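Local coordinates for glycoside hydrolase family 16 protein (Akkermansia muciniphila, PDB 6T2N), which probably acts as an endo-beta-galactosidase of glycoside hydrolase family 16, cutting within mucin O-glycan chains to begin mucin breakdown, at residues T253-A256 against N261-R264. Residues are numbered along the deposited sequence; the frame is centred on the assembly and turned at random.
Sequences TNYA and NPFR
Pro262 sets its CD over one face of the Tyr255 ring, 3.7 Å from the ring centroid and 26° off the normal, the two side chains crossing at about a right angle. The pair illustrates the CH-pi contact, a proline ring CH group laid over an aromatic face. The proline carbon sits toward the CE2 and CZ rim, and its neighbour CG reaches on to Tyr255 OH at 3.4 Å. Beside this pair, the CB of Thr253 is directed at 261-264. With OG1 between the backbone N and the carbonyl carbon (chi1 73°), Thr253 brings this oxygen to the edge of the Phe263 ring, near the ring plane, 3.5 Å from CD2, while Thr253 O receives a CA-H...O contact from Asn261 CA. Both segments belong to the loop that carries the chain from strand 243-249 in one sheet of the family 16 beta-sandwich (jelly roll) to strand 267-275 in the other, and here that loop folds back on itself. Further out, Tyr255 OH hydrogen-bonds to Val176 O, and Trp172 packs edge-to-face with the same ring. Lost with an alanine here would be the Tyr255 ring, which is likely to leave Pro262 CD without its aromatic face and Val176 O without this hydroxyl partner. Within 261-264, Phe263 O accepts from Trp231 NE1.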
ATOM      1  N   THR A 253     -11.736   6.137 -16.325  1.00 64.61           N
ATOM      2  CA  THR A 253     -12.113   6.302 -14.892  1.00 64.05           C
ATOM      3  C   THR A 253     -12.681   7.708 -14.641  1.00 67.18           C
ATOM      4  O   THR A 253     -12.527   8.191 -13.506  1.00 67.80           O
ATOM      5  CB  THR A 253     -10.930   6.020 -13.961  1.00 60.78           C
ATOM      6  OG1 THR A 253      -9.934   7.053 -13.956  1.00 58.81           O
ATOM      7  CG2 THR A 253     -10.240   4.735 -14.353  1.00 63.22           C
ATOM      8  N   ASN A 254     -13.355   8.321 -15.618  1.00 66.67           N
ATOM      9  CA  ASN A 254     -14.117   9.576 -15.400  1.00 66.81           C
ATOM     10  C   ASN A 254     -15.385   9.156 -14.588  1.00 64.35           C
ATOM     11  O   ASN A 254     -16.118   8.064 -15.023  1.00 64.94           O
ATOM     12  CB  ASN A 254     -14.412  10.304 -16.751  1.00 69.48           C
ATOM     13  CG  ASN A 254     -13.340  11.349 -17.196  1.00 71.18           C
ATOM     14  OD1 ASN A 254     -12.811  11.993 -16.224  1.00 70.55           O
ATOM     15  ND2 ASN A 254     -12.741  11.332 -18.218  1.00 71.22           N
ATOM     16  N   TYR A 255     -15.776   9.999 -13.624  1.00 65.69           N
ATOM     17  CA  TYR A 255     -17.031   9.747 -12.859  1.00 66.26           C
ATOM     18  C   TYR A 255     -18.113  10.600 -13.493  1.00 66.92           C
ATOM     19  O   TYR A 255     -17.727  11.673 -13.926  1.00 65.92           O
ATOM     20  CB  TYR A 255     -16.916  10.116 -11.370  1.00 66.21           C
ATOM     21  CG  TYR A 255     -16.186   9.148 -10.465  1.00 63.58           C
ATOM     22  CD1 TYR A 255     -16.183   7.782 -10.700  1.00 59.95           C
ATOM     23  CD2 TYR A 255     -15.552   9.612  -9.328  1.00 63.22           C
ATOM     24  CE1 TYR A 255     -15.547   6.907  -9.843  1.00 59.51           C
ATOM     25  CE2 TYR A 255     -14.867   8.756  -8.479  1.00 61.10           C
ATOM     26  CZ  TYR A 255     -14.885   7.398  -8.732  1.00 59.16           C
ATOM     27  OH  TYR A 255     -14.248   6.546  -7.907  1.00 52.87           O
ATOM     28  N   ALA A 256     -19.377  10.172 -13.388  1.00 68.75           N
ATOM     29  CA  ALA A 256     -20.600  10.748 -14.008  1.00 67.54           C
ATOM     30  C   ALA A 256     -20.830  12.182 -13.549  1.00 71.03           C
ATOM     31  O   ALA A 256     -20.407  12.501 -12.378  1.00 67.32           O
ATOM     32  CB  ALA A 256     -21.805   9.906 -13.667  1.00 66.12           C
ATOM     33  N   ASN A 261     -13.065  11.829 -11.855  1.00 73.42           N
ATOM     34  CA  ASN A 261     -11.765  11.083 -11.800  1.00 70.14           C
ATOM     35  C   ASN A 261     -11.064  11.071 -10.438  1.00 69.31           C
ATOM     36  O   ASN A 261     -10.338  12.000 -10.088  1.00 69.79           O
ATOM     37  CB  ASN A 261     -10.749  11.572 -12.830  1.00 67.11           C
ATOM     38  CG  ASN A 261     -10.229  10.389 -13.604  1.00 64.77           C
ATOM     39  OD1 ASN A 261     -10.523  10.243 -14.807  1.00 66.96           O
ATOM     40  ND2 ASN A 261      -9.600   9.482 -12.882  1.00 56.50           N
ATOM     41  N   PRO A 262     -11.126   9.945  -9.688  1.00 66.43           N
ATOM     42  CA  PRO A 262     -10.397   9.826  -8.440  1.00 64.50           C
ATOM     43  C   PRO A 262      -8.875   9.659  -8.609  1.00 66.60           C
ATOM     44  O   PRO A 262      -8.145   9.836  -7.605  1.00 73.62           O
ATOM     45  CB  PRO A 262     -11.039   8.558  -7.884  1.00 61.12           C
ATOM     46  CG  PRO A 262     -11.248   7.708  -9.075  1.00 59.35           C
ATOM     47  CD  PRO A 262     -11.844   8.706 -10.023  1.00 63.78           C
ATOM     48  N   PHE A 263      -8.407   9.327  -9.814  1.00 62.66           N
ATOM     49  CA  PHE A 263      -6.975   9.028 -10.084  1.00 61.49           C
ATOM     50  C   PHE A 263      -6.190  10.270 -10.525  1.00 64.98           C
ATOM     51  O   PHE A 263      -5.008  10.134 -10.894  1.00 64.51           O
ATOM     52  CB  PHE A 263      -6.883   7.880 -11.089  1.00 60.40           C
ATOM     53  CG  PHE A 263      -7.316   6.574 -10.481  1.00 61.67           C
ATOM     54  CD1 PHE A 263      -6.723   6.132  -9.294  1.00 59.65           C
ATOM     55  CD2 PHE A 263      -8.281   5.786 -11.086  1.00 61.15           C
ATOM     56  CE1 PHE A 263      -7.089   4.939  -8.718  1.00 54.90           C
ATOM     57  CE2 PHE A 263      -8.659   4.592 -10.501  1.00 60.01           C
ATOM     58  CZ  PHE A 263      -8.062   4.181  -9.315  1.00 58.79           C
ATOM     59  N   ARG A 264      -6.812  11.451 -10.497  1.00 69.34           N
ATOM     60  CA  ARG A 264      -6.106  12.747 -10.727  1.00 70.24           C
ATOM     61  C   ARG A 264      -6.214  13.559  -9.429  1.00 68.84           C
ATOM     62  O   ARG A 264      -6.372  14.765  -9.466  1.00 72.14           O
ATOM     63  CB  ARG A 264      -6.687  13.493 -11.942  1.00 73.09           C
ATOM     64  CG  ARG A 264      -6.808  12.665 -13.223  1.00 72.58           C
ATOM     65  CD  ARG A 264      -7.344  13.451 -14.437  1.00 72.90           C
ATOM     66  NE  ARG A 264      -7.087  12.810 -15.754  1.00 70.77           N
ATOM     67  CZ  ARG A 264      -7.994  12.603 -16.726  1.00 69.86           C
ATOM     68  NH1 ARG A 264      -9.247  13.020 -16.575  1.00 69.33           N
ATOM     69  NH2 ARG A 264      -7.649  11.947 -17.842  1.00 68.30           N
TER